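Local structure of penicillin-binding protein A (Mycobacterium tuberculosis, 3UPN) at residues P191-K196 with A393-T398. The protein probably cross-links the peptidoglycan of the cell wall as a penicillin-binding D,D-transpeptidase. Residues are numbered along the deposited sequence; the frame is centred on the assembly and turned at random.
With IM2 ((5R)-5-[(1S,2R)-1-formyl-2-hydroxypropyl]-3-[(2-{[(E)-iminomethyl]amino}ethyl)sulfanyl]-4,5-dihydro-1H-pyrrole-2-carbox ylic acid), chain C.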
# COMPACT_ATOMS: atom_id res chain seq x y z
N PRO A 191 10.98 -0.28 6.31
CA PRO A 191 9.91 0.40 7.05
C PRO A 191 10.37 1.41 8.11
O PRO A 191 9.56 2.23 8.54
CB PRO A 191 9.16 -0.78 7.71
CG PRO A 191 10.21 -1.78 7.92
CD PRO A 191 11.08 -1.70 6.70
N GLY A 192 11.63 1.34 8.52
CA GLY A 192 12.16 2.23 9.58
C GLY A 192 11.29 2.27 10.83
O GLY A 192 10.80 1.23 11.30
N SER A 193 11.07 3.49 11.35
CA SER A 193 10.30 3.70 12.59
C SER A 193 8.92 3.01 12.63
O SER A 193 8.44 2.65 13.71
CB SER A 193 10.17 5.21 12.90
OG SER A 193 11.33 5.74 13.58
N THR A 194 8.28 2.82 11.48
CA THR A 194 6.95 2.17 11.45
C THR A 194 6.99 0.73 11.96
O THR A 194 6.00 0.22 12.49
CB THR A 194 6.29 2.21 10.05
OG1 THR A 194 7.10 1.50 9.10
CG2 THR A 194 6.07 3.65 9.59
N PHE A 195 8.14 0.08 11.81
CA PHE A 195 8.33 -1.28 12.25
C PHE A 195 8.38 -1.45 13.77
O PHE A 195 8.43 -2.56 14.26
CB PHE A 195 9.57 -1.90 11.59
CG PHE A 195 9.55 -3.41 11.56
CD1 PHE A 195 8.74 -4.10 10.65
CD2 PHE A 195 10.33 -4.15 12.45
CE1 PHE A 195 8.73 -5.49 10.63
CE2 PHE A 195 10.32 -5.55 12.43
CZ PHE A 195 9.52 -6.21 11.51
N LYS A 196 8.38 -0.35 14.52
CA LYS A 196 8.32 -0.41 15.97
C LYS A 196 6.95 -0.94 16.39
O LYS A 196 6.82 -1.52 17.46
CB LYS A 196 8.61 0.94 16.61
CG LYS A 196 10.09 1.33 16.49
CD LYS A 196 10.33 2.78 16.83
CE LYS A 196 11.80 3.12 16.67
NZ LYS A 196 12.07 4.50 17.14
N ALA A 393 -5.17 7.13 14.79
CA ALA A 393 -4.05 6.37 15.33
C ALA A 393 -3.00 6.25 14.24
O ALA A 393 -3.32 5.90 13.11
CB ALA A 393 -4.51 5.01 15.79
N SER A 394 -1.74 6.54 14.57
CA SER A 394 -0.69 6.50 13.56
C SER A 394 0.70 6.14 14.07
O SER A 394 0.95 6.14 15.28
CB SER A 394 -0.63 7.82 12.78
OG SER A 394 -0.09 8.88 13.54
N LYS A 395 1.57 5.81 13.12
CA LYS A 395 3.00 5.75 13.33
C LYS A 395 3.72 6.40 12.13
O LYS A 395 3.64 5.90 11.00
CB LYS A 395 3.48 4.32 13.53
CG LYS A 395 4.94 4.19 13.96
CD LYS A 395 5.15 4.67 15.40
CE LYS A 395 6.62 4.71 15.79
NZ LYS A 395 7.27 5.98 15.35
N THR A 396 4.40 7.52 12.40
CA THR A 396 5.28 8.17 11.44
C THR A 396 6.66 7.53 11.51
O THR A 396 6.96 6.80 12.46
CB THR A 396 5.43 9.68 11.75
OG1 THR A 396 5.99 9.84 13.06
CG2 THR A 396 4.10 10.40 11.71
N GLY A 397 7.51 7.80 10.53
CA GLY A 397 8.87 7.31 10.57
C GLY A 397 9.72 7.64 9.36
O GLY A 397 9.22 8.10 8.34
N THR A 398 11.02 7.39 9.50
CA THR A 398 11.98 7.51 8.40
C THR A 398 12.67 6.17 8.21
O THR A 398 12.62 5.31 9.10
CB THR A 398 13.04 8.63 8.64
OG1 THR A 398 13.88 8.27 9.75
CG2 THR A 398 12.37 9.97 8.90
C7 IM2 C . 12.47 6.09 12.87
C2 IM2 C . 11.52 10.24 13.27
C6 IM2 C . 13.20 7.44 12.99
C5 IM2 C . 12.76 8.40 14.11
C3 IM2 C . 10.67 9.43 13.90
O7 IM2 C . 12.91 5.27 12.08
C61 IM2 C . 14.74 7.24 12.93
O62 IM2 C . 15.13 5.86 12.80
C62 IM2 C . 15.51 7.85 14.11
N4 IM2 C . 11.30 8.33 14.26
C31 IM2 C . 9.26 9.65 14.20
O31 IM2 C . 8.93 10.23 15.27
O32 IM2 C . 8.42 9.24 13.37
S21 IM2 C . 11.14 11.45 12.16
C22 IM2 C . 10.08 12.69 12.87
C23 IM2 C . 8.78 12.78 12.07
N24 IM2 C . 7.83 13.50 12.92
C25 IM2 C . 6.64 13.52 12.64
N26 IM2 C . 5.52 13.66 12.16
C1 IM2 C . 12.92 9.85 13.63
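K395 lays its bent aliphatic chain along the turn at S193 and T194, its CE 3.4 Å from the carbonyl oxygen of S193. With CG anti to the backbone N (chi1 -171°) and the chain bent at chi2 and chi4, it runs forward along its own strand, and NZ donates to the O of T396 at 3.0 Å. The same NZ bonds to S252 OG, which is also hydrogen-bonded to NZ of K196; K196 NZ bonds to OD1 of N254 as well. S193 packs its CB 3.4 Å from CA of G397, close against the strand where it has no side chain. One backbone bond ties the segments: S193 N to the O of T398, 3.3 Å and moderately bent at 153°, with the CA of G192 making a CH···O contact to the same oxygen. T194 rests CG2 on the K395 carbonyl, while its OG1, also bonded to N320 ND2, and its N both reach P191 O from one face of that carbonyl. The ligand bridges the two sides: S193 OG is covalently bound to C7 of IM2, and T396 OG1 donates to carboxylate O32 at 2.5 Å. This is the active site of a penicillin-binding transpeptidase, caught as the acyl-enzyme: the SxxK motif of S193 and K196 faces the KTG motif of K395, T396 and G397 on the edge strand of the five-stranded sheet.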